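Local coordinates for protein virC2 (PDB 2RH3) that enhances T-DNA transfer and virulence in Agrobacterium tumefaciens through its C-terminal part, a ribbon-helix-helix fold that probably binds DNA, at residues S6-A11 against Y58-T63; S30-L35 against I69-S74; R36-D41 against A107-F112. All blocks are in the same frame, centred on the assembly; numbering follows the deposited sequence. Where two conformers were deposited one is given.

Contact 1: residues S6-A11 against Y58-T63; sequences SARPPA and YPIPHT
Y58 opens the contact by bringing the tip and edge of its ring to the backbone of R8 and P9, with P10 beside it. Its CG is wedged between the backbone N and the carbonyl carbon (chi1 49°), and the phenol so placed meets the backbone of R8 at its tip. Y58 OH donates to R8 O at 2.6 Å, in the plane of the carbonyl, and the oxygen in turn lies in the plane of the ring at its edge. Water 1 grips the same hydroxyl: it donates to Y58 OH and accepts from R8 N, so two bonds fix the phenol tip against a single residue. Along the ring, Y58 CD1 packs on P10 CB at 3.9 Å. P59 supplies the one direct backbone bond, A11 N to P59 O at 3.0 Å, almost straight (172°) although the donor stands above the carbonyl plane. P10 CA adds a CA-H...O contact to the same oxygen. I60 CG1 lies between N and C, which leaves CG2 anti to the carbonyl carbon and beside P9 O; I60 CD1 touches R8 CD at 4.0 Å where the two side chains cross obliquely. The guanidinium of R8 has its partner further on, where NH1 bonds S68 OG. P61 closes the walk, its CD 3.4 Å from P9 O and its CG lying by P10 O. P9, P10, A11, P59 and P61 all have polyproline II backbone angles. Two extended, proline-rich coils thus cross with little pairing, and Y58, edge-to-face with F113, links the coil leaving strand 2-7 to helix 97-118, beside the ribbon end of a ribbon-helix-helix fold.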
loop_
_atom_site.group_PDB
_atom_site.type_symbol
_atom_site.label_atom_id
_atom_site.label_comp_id
_atom_site.label_asym_id
_atom_site.label_seq_id
_atom_site.Cartn_x
_atom_site.Cartn_y
_atom_site.Cartn_z
ATOM N N SER A 6 2.510 -1.645 -6.882
ATOM C CA SER A 6 1.206 -2.101 -7.339
ATOM C C SER A 6 0.361 -2.527 -6.157
ATOM O O SER A 6 0.881 -3.005 -5.152
ATOM C CB SER A 6 1.335 -3.247 -8.350
ATOM O OG SER A 6 1.961 -4.376 -7.774
ATOM N N ALA A 7 -0.950 -2.325 -6.271
ATOM C CA ALA A 7 -1.870 -2.706 -5.207
ATOM C C ALA A 7 -3.275 -2.896 -5.741
ATOM O O ALA A 7 -3.627 -2.351 -6.783
ATOM C CB ALA A 7 -1.879 -1.655 -4.108
ATOM N N ARG A 8 -4.070 -3.673 -5.013
ATOM C CA ARG A 8 -5.481 -3.883 -5.355
ATOM C C ARG A 8 -6.367 -3.021 -4.464
ATOM O O ARG A 8 -6.100 -2.874 -3.284
ATOM C CB ARG A 8 -5.871 -5.334 -5.102
ATOM C CG ARG A 8 -5.256 -6.351 -6.028
ATOM C CD ARG A 8 -5.840 -7.713 -5.722
ATOM N NE ARG A 8 -5.375 -8.723 -6.669
ATOM C CZ ARG A 8 -5.945 -8.971 -7.844
ATOM N NH1 ARG A 8 -7.010 -8.283 -8.241
ATOM N NH2 ARG A 8 -5.440 -9.911 -8.628
ATOM N N PRO A 9 -7.459 -2.477 -5.015
ATOM C CA PRO A 9 -8.380 -1.774 -4.126
ATOM C C PRO A 9 -8.940 -2.677 -3.014
ATOM O O PRO A 9 -9.118 -3.894 -3.227
ATOM C CB PRO A 9 -9.494 -1.319 -5.075
ATOM C CG PRO A 9 -8.823 -1.240 -6.430
ATOM C CD PRO A 9 -7.891 -2.418 -6.425
ATOM N N PRO A 10 -9.214 -2.094 -1.834
ATOM C CA PRO A 10 -9.754 -2.864 -0.728
ATOM C C PRO A 10 -11.220 -3.232 -0.965
ATOM O O PRO A 10 -11.912 -2.602 -1.798
ATOM C CB PRO A 10 -9.638 -1.895 0.454
ATOM C CG PRO A 10 -9.754 -0.545 -0.166
ATOM C CD PRO A 10 -9.046 -0.667 -1.483
ATOM N N ALA A 11 -11.691 -4.231 -0.219
ATOM C CA ALA A 11 -13.112 -4.566 -0.160
ATOM C C ALA A 11 -13.924 -3.422 0.455
ATOM O O ALA A 11 -13.393 -2.634 1.234
ATOM C CB ALA A 11 -13.306 -5.830 0.663
ATOM N N TYR A 58 -4.629 -6.501 3.541
ATOM C CA TYR A 58 -5.990 -6.090 3.869
ATOM C C TYR A 58 -6.980 -6.868 3.005
ATOM O O TYR A 58 -6.589 -7.411 1.959
ATOM C CB TYR A 58 -6.176 -4.582 3.631
ATOM C CG TYR A 58 -5.673 -4.121 2.279
ATOM C CD1 TYR A 58 -6.517 -4.137 1.152
ATOM C CD2 TYR A 58 -4.354 -3.695 2.116
ATOM C CE1 TYR A 58 -6.057 -3.742 -0.087
ATOM C CE2 TYR A 58 -3.869 -3.313 0.874
ATOM C CZ TYR A 58 -4.741 -3.309 -0.225
ATOM O OH TYR A 58 -4.277 -2.911 -1.458
ATOM N N PRO A 59 -8.252 -6.938 3.436
ATOM C CA PRO A 59 -9.259 -7.666 2.645
ATOM C C PRO A 59 -9.503 -7.025 1.273
ATOM O O PRO A 59 -9.601 -5.799 1.162
ATOM C CB PRO A 59 -10.523 -7.554 3.501
ATOM C CG PRO A 59 -10.034 -7.288 4.874
ATOM C CD PRO A 59 -8.851 -6.384 4.664
ATOM N N ILE A 60 -9.597 -7.868 0.247
ATOM C CA ILE A 60 -9.961 -7.434 -1.109
ATOM C C ILE A 60 -11.344 -8.000 -1.506
ATOM O O ILE A 60 -11.804 -8.975 -0.903
ATOM C CB ILE A 60 -8.863 -7.826 -2.118
ATOM C CG1 ILE A 60 -8.641 -9.344 -2.110
ATOM C CG2 ILE A 60 -7.558 -7.053 -1.810
ATOM C CD1 ILE A 60 -8.214 -9.910 -3.438
ATOM N N PRO A 61 -12.030 -7.377 -2.495
ATOM C CA PRO A 61 -13.397 -7.838 -2.797
ATOM C C PRO A 61 -13.436 -9.224 -3.434
ATOM O O PRO A 61 -12.499 -9.595 -4.144
ATOM C CB PRO A 61 -13.925 -6.804 -3.804
ATOM C CG PRO A 61 -12.927 -5.699 -3.848
ATOM C CD PRO A 61 -11.619 -6.240 -3.342
ATOM N N HIS A 62 -14.520 -9.960 -3.165
ATOM C CA HIS A 62 -14.820 -11.247 -3.800
ATOM C C HIS A 62 -16.305 -11.284 -4.163
ATOM O O HIS A 62 -17.023 -12.238 -3.832
ATOM C CB HIS A 62 -14.483 -12.423 -2.870
ATOM C CG HIS A 62 -13.041 -12.491 -2.482
ATOM N ND1 HIS A 62 -12.073 -13.016 -3.309
ATOM C CD2 HIS A 62 -12.403 -12.094 -1.357
ATOM C CE1 HIS A 62 -10.898 -12.945 -2.707
ATOM N NE2 HIS A 62 -11.071 -12.390 -1.520
ATOM N N THR A 63 -16.742 -10.236 -4.851
ATOM C CA THR A 63 -18.134 -10.035 -5.223
ATOM C C THR A 63 -18.239 -9.947 -6.745
ATOM O O THR A 63 -17.303 -9.473 -7.399
ATOM C CB THR A 63 -18.693 -8.733 -4.557
ATOM O OG1 THR A 63 -19.944 -8.369 -5.147
ATOM C CG2 THR A 63 -17.719 -7.571 -4.716
HETATM O O HOH W 1 -2.743 -4.962 -2.735
#

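Contact 2: residues S30-L35 against I69-S74; sequences SLQMIL and IIVQTS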
loop_
_atom_site.group_PDB
_atom_site.type_symbol
_atom_site.label_atom_id
_atom_site.label_comp_id
_atom_site.label_asym_id
_atom_site.label_seq_id
_atom_site.Cartn_x
_atom_site.Cartn_y
_atom_site.Cartn_z
ATOM N N SER A 30 -8.579 6.886 -7.052
ATOM C CA SER A 30 -8.812 6.901 -5.610
ATOM C C SER A 30 -7.674 6.200 -4.872
ATOM O O SER A 30 -7.167 6.714 -3.865
ATOM C CB SER A 30 -10.163 6.256 -5.286
ATOM O OG SER A 30 -11.232 7.003 -5.872
ATOM N N LEU A 31 -7.276 5.017 -5.355
ATOM C CA LEU A 31 -6.210 4.270 -4.680
ATOM C C LEU A 31 -4.868 4.995 -4.785
ATOM O O LEU A 31 -4.082 4.982 -3.837
ATOM C CB LEU A 31 -6.117 2.825 -5.178
ATOM C CG LEU A 31 -5.412 1.867 -4.199
ATOM C CD1 LEU A 31 -6.142 1.808 -2.852
ATOM C CD2 LEU A 31 -5.254 0.483 -4.788
ATOM N N GLN A 32 -4.630 5.635 -5.925
ATOM C CA GLN A 32 -3.392 6.380 -6.146
ATOM C C GLN A 32 -3.285 7.566 -5.189
ATOM O O GLN A 32 -2.198 7.843 -4.665
ATOM C CB GLN A 32 -3.296 6.835 -7.603
ATOM C CG GLN A 32 -2.747 5.765 -8.531
ATOM C CD GLN A 32 -3.094 5.998 -9.997
ATOM O OE1 GLN A 32 -3.753 6.978 -10.354
ATOM N NE2 GLN A 32 -2.653 5.084 -10.854
ATOM N N MET A 33 -4.413 8.247 -4.960
ATOM C CA MET A 33 -4.496 9.365 -3.996
ATOM C C MET A 33 -4.110 8.886 -2.597
ATOM O O MET A 33 -3.288 9.516 -1.915
ATOM C CB MET A 33 -5.901 9.982 -3.979
ATOM C CG MET A 33 -6.215 10.776 -5.251
ATOM S SD MET A 33 -7.949 11.210 -5.341
ATOM C CE MET A 33 -8.049 12.393 -3.989
ATOM N N ILE A 34 -4.706 7.768 -2.189
ATOM C CA ILE A 34 -4.410 7.195 -0.882
ATOM C C ILE A 34 -2.955 6.745 -0.784
ATOM O O ILE A 34 -2.289 7.052 0.201
ATOM C CB ILE A 34 -5.349 6.030 -0.519
ATOM C CG1 ILE A 34 -6.797 6.537 -0.415
ATOM C CG2 ILE A 34 -4.914 5.435 0.829
ATOM C CD1 ILE A 34 -7.846 5.420 -0.282
ATOM N N LEU A 35 -2.479 6.043 -1.814
ATOM C CA LEU A 35 -1.114 5.498 -1.801
ATOM C C LEU A 35 -0.056 6.594 -1.647
ATOM O O LEU A 35 0.977 6.378 -0.991
ATOM C CB LEU A 35 -0.857 4.659 -3.062
ATOM C CG LEU A 35 0.386 3.761 -3.083
ATOM C CD1 LEU A 35 0.473 2.913 -1.827
ATOM C CD2 LEU A 35 0.395 2.885 -4.330
ATOM N N ILE A 69 -9.054 -5.234 -10.327
ATOM C CA ILE A 69 -8.300 -4.021 -10.593
ATOM C C ILE A 69 -6.949 -4.104 -9.879
ATOM O O ILE A 69 -6.894 -4.320 -8.664
ATOM C CB ILE A 69 -9.090 -2.749 -10.122
ATOM C CG1 ILE A 69 -10.380 -2.584 -10.935
ATOM C CG2 ILE A 69 -8.225 -1.479 -10.210
ATOM C CD1 ILE A 69 -11.446 -1.744 -10.252
ATOM N N ILE A 70 -5.866 -4.013 -10.651
ATOM C CA ILE A 70 -4.550 -3.797 -10.069
ATOM C C ILE A 70 -4.052 -2.435 -10.530
ATOM O O ILE A 70 -4.015 -2.131 -11.727
ATOM C CB ILE A 70 -3.536 -4.948 -10.372
ATOM C CG1 ILE A 70 -2.261 -4.768 -9.530
ATOM C CG2 ILE A 70 -3.238 -5.059 -11.876
ATOM C CD1 ILE A 70 -1.417 -6.017 -9.395
ATOM N N VAL A 71 -3.706 -1.602 -9.560
ATOM C CA VAL A 71 -3.248 -0.249 -9.821
ATOM C C VAL A 71 -1.719 -0.233 -9.840
ATOM O O VAL A 71 -1.089 -0.819 -8.961
ATOM C CB VAL A 71 -3.809 0.710 -8.742
ATOM C CG1 VAL A 71 -3.559 2.157 -9.119
ATOM C CG2 VAL A 71 -5.305 0.464 -8.562
ATOM N N GLN A 72 -1.139 0.419 -10.846
ATOM C CA GLN A 72 0.319 0.460 -11.038
ATOM C C GLN A 72 0.847 1.882 -10.905
ATOM O O GLN A 72 0.271 2.823 -11.456
ATOM C CB GLN A 72 0.718 -0.086 -12.417
ATOM C CG GLN A 72 0.180 -1.460 -12.754
ATOM C CD GLN A 72 1.035 -2.585 -12.216
ATOM O OE1 GLN A 72 2.200 -2.389 -11.843
ATOM N NE2 GLN A 72 0.464 -3.784 -12.184
ATOM N N THR A 73 1.945 2.037 -10.176
ATOM C CA THR A 73 2.526 3.354 -9.944
ATOM C C THR A 73 4.023 3.252 -9.671
ATOM O O THR A 73 4.548 2.151 -9.486
ATOM C CB THR A 73 1.799 4.095 -8.778
ATOM O OG1 THR A 73 2.039 5.504 -8.866
ATOM C CG2 THR A 73 2.249 3.588 -7.411
ATOM N N SER A 74 4.703 4.397 -9.674
ATOM C CA SER A 74 6.090 4.474 -9.211
ATOM C C SER A 74 6.299 5.661 -8.264
ATOM O O SER A 74 5.474 6.576 -8.209
ATOM C CB SER A 74 7.084 4.491 -10.384
ATOM O OG SER A 74 7.074 5.712 -11.100
#
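V71 is the centre of this helix-on-strand packing, with its two methyls serving different partners on helix 30-35. CG1, anti to the backbone N (chi1 -170°), turns to Q32, and CG2 touches L31 CD2 at 3.8 Å, the two side chains crossing obliquely. Q32, stretched out from CG, also crosses the valine obliquely, with two of its atoms against one methyl: Q32 CG is 3.7 Å from V71 CG1 and Q32 NE2 is 3.5 Å from it. The amide also comes 3.7 Å from Q72 O, too far to count as a bond, and Q32 was deposited in two conformers. Two residues on, on the same side of the strand, T73 has OG1 anti to the backbone N, which leaves CG2 wedged between N and C and facing L35 CD2 at 3.7 Å; these side chains run antiparallel alongside each other. The segment axes run 9.3 Å apart at an angle of 38°. The contact is van der Waals packing, mostly methyl on methyl, with the Q32 amide at its edge. Lacking a directional bond between them, helix and strand are held by shape and burial, while the backbone hydrogen bonds of V71 and T73 go to A7 and L5 of strand 2-7.

Contact 3: residues R36-D41 against A107-F112; sequences RRALGD and AALACF
F112 has CG anti to its backbone N (chi1 -178°), which brings the ring alongside helix 36-41, edge toward R37 and D41. R37 likewise has CG anti to the backbone N, which puts that atom at the ring edge, and the bend at the next bond (chi2 67°) turns the rest of the chain. The touch is R37 CG to F112 CE1 at 3.9 Å, and the two side chains cross at about a right angle. D41 OD2 lies near the same edge, 4.3 Å from F112 CD1, a distance at which its negative charge could at most weakly attract the edge hydrogens of the ring. R37 and D41 also attract one another as charges, with NE and OD1 3.4 Å apart, but the oxygen sits well out of the guanidinium plane and no N-H points at it. Alanines face each other where the helices come closest, the alpha carbons of A38 and A108 being 5.4 Å apart; A38 CB is 3.6 Å from A108 O and 3.9 Å from F112 CB. L39 CD2 reaches A108 CB at 3.8 Å from the other side of A38. Water 2 bridges the helices by donating to both A38 O and A108 O, the latter also taking the helical bond from F112 N. The segments cross nearly perpendicularly (94°). Around this crossing, I34 and L35 of helix 27-47 pack on L109, I34 also on F112, while A7 and L5 of strand 2-7 bring the ribbon onto L109 and L39.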
loop_
_atom_site.group_PDB
_atom_site.type_symbol
_atom_site.label_atom_id
_atom_site.label_comp_id
_atom_site.label_asym_id
_atom_site.label_seq_id
_atom_site.Cartn_x
_atom_site.Cartn_y
_atom_site.Cartn_z
ATOM N N ARG A 36 -0.303 7.754 -2.244
ATOM C CA ARG A 36 0.632 8.885 -2.158
ATOM C C ARG A 36 0.878 9.250 -0.689
ATOM O O ARG A 36 2.034 9.422 -0.254
ATOM C CB ARG A 36 0.081 10.080 -2.944
ATOM C CG ARG A 36 0.991 11.298 -2.958
ATOM C CD ARG A 36 0.451 12.407 -3.851
ATOM N NE ARG A 36 0.547 12.070 -5.267
ATOM C CZ ARG A 36 -0.495 11.962 -6.086
ATOM N NH1 ARG A 36 -1.725 12.179 -5.635
ATOM N NH2 ARG A 36 -0.302 11.649 -7.362
ATOM N N ARG A 37 -0.213 9.352 0.069
ATOM C CA ARG A 37 -0.152 9.685 1.476
ATOM C C ARG A 37 0.402 8.501 2.274
ATOM O O ARG A 37 1.272 8.685 3.127
ATOM C CB ARG A 37 -1.542 10.063 2.002
ATOM C CG ARG A 37 -1.600 10.322 3.498
ATOM C CD ARG A 37 -0.834 11.559 3.887
ATOM N NE ARG A 37 -0.938 11.818 5.320
ATOM C CZ ARG A 37 -0.760 13.008 5.896
ATOM N NH1 ARG A 37 -0.458 14.081 5.168
ATOM N NH2 ARG A 37 -0.887 13.131 7.214
ATOM N N ALA A 38 -0.112 7.307 1.995
ATOM C CA ALA A 38 0.316 6.081 2.677
ATOM C C ALA A 38 1.833 5.844 2.520
ATOM O O ALA A 38 2.510 5.501 3.484
ATOM C CB ALA A 38 -0.480 4.890 2.191
ATOM N N LEU A 39 2.359 6.061 1.320
ATOM C CA LEU A 39 3.796 5.845 1.096
ATOM C C LEU A 39 4.636 6.912 1.780
ATOM O O LEU A 39 5.765 6.643 2.205
ATOM C CB LEU A 39 4.135 5.743 -0.397
ATOM C CG LEU A 39 3.557 4.525 -1.125
ATOM C CD1 LEU A 39 3.458 4.792 -2.624
ATOM C CD2 LEU A 39 4.361 3.245 -0.838
ATOM N N GLY A 40 4.085 8.120 1.892
ATOM C CA GLY A 40 4.737 9.193 2.633
ATOM C C GLY A 40 4.849 8.852 4.110
ATOM O O GLY A 40 5.924 8.983 4.702
ATOM N N ASP A 41 3.737 8.397 4.694
ATOM C CA ASP A 41 3.691 7.963 6.092
ATOM C C ASP A 41 4.654 6.792 6.312
ATOM O O ASP A 41 5.389 6.761 7.306
ATOM C CB ASP A 41 2.262 7.532 6.492
ATOM C CG ASP A 41 1.236 8.676 6.432
ATOM O OD1 ASP A 41 1.624 9.863 6.461
ATOM O OD2 ASP A 41 0.017 8.374 6.359
ATOM N N ALA A 107 1.624 -3.223 2.008
ATOM C CA ALA A 107 1.900 -2.941 3.418
ATOM C C ALA A 107 1.617 -1.484 3.780
ATOM O O ALA A 107 1.053 -1.211 4.829
ATOM C CB ALA A 107 3.354 -3.294 3.769
ATOM N N ALA A 108 2.026 -0.565 2.914
ATOM C CA ALA A 108 1.808 0.861 3.144
ATOM C C ALA A 108 0.302 1.151 3.274
ATOM O O ALA A 108 -0.147 1.870 4.173
ATOM C CB ALA A 108 2.435 1.659 2.022
ATOM N N LEU A 109 -0.475 0.555 2.385
ATOM C CA LEU A 109 -1.930 0.727 2.423
ATOM C C LEU A 109 -2.555 0.035 3.626
ATOM O O LEU A 109 -3.443 0.582 4.265
ATOM C CB LEU A 109 -2.547 0.223 1.120
ATOM C CG LEU A 109 -2.299 1.102 -0.101
ATOM C CD1 LEU A 109 -2.667 0.309 -1.364
ATOM C CD2 LEU A 109 -3.092 2.413 -0.027
ATOM N N ALA A 110 -2.092 -1.184 3.929
ATOM C CA ALA A 110 -2.586 -1.915 5.075
ATOM C C ALA A 110 -2.435 -1.075 6.351
ATOM O O ALA A 110 -3.321 -1.065 7.186
ATOM C CB ALA A 110 -1.857 -3.244 5.205
ATOM N N CYS A 111 -1.304 -0.378 6.454
ATOM C CA CYS A 111 -0.992 0.523 7.562
ATOM C C CYS A 111 -1.936 1.739 7.620
ATOM O O CYS A 111 -2.415 2.117 8.691
ATOM C CB CYS A 111 0.469 0.977 7.445
ATOM S SG CYS A 111 1.092 1.884 8.856
ATOM N N PHE A 112 -2.199 2.332 6.457
ATOM C CA PHE A 112 -3.098 3.476 6.324
ATOM C C PHE A 112 -4.514 3.059 6.750
ATOM O O PHE A 112 -5.181 3.759 7.525
ATOM C CB PHE A 112 -3.102 3.948 4.854
ATOM C CG PHE A 112 -3.951 5.155 4.615
ATOM C CD1 PHE A 112 -3.381 6.428 4.596
ATOM C CD2 PHE A 112 -5.320 5.026 4.402
ATOM C CE1 PHE A 112 -4.181 7.566 4.383
ATOM C CE2 PHE A 112 -6.118 6.148 4.201
ATOM C CZ PHE A 112 -5.546 7.413 4.179
HETATM O O HOH W 2 1.174 3.947 5.704
#

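In the fold
Along the chain the six segments interleave: 6-11, 30-35, 36-41, 58-63, 69-74 and 107-112, so each pair of contacts crosses in sequence. Contacts 1 and 2 lie about 12 Å apart between centres and meet at the ribbon, where A7 O and V71 N probably bond as strands 2-7 and 71-76 pair. Contacts 2 and 3, about 11 Å apart between centres, share helix 27-47; contacts 1 and 3 are about 15 Å apart. L109 links all three, touching A7 and Y58 of contact 1 and I34 and L35 of contact 2. Sheet and helices thus enclose one hydrophobic core within a single chain, the ribbon-helix-helix fold, whose two-stranded ribbon would probably face DNA.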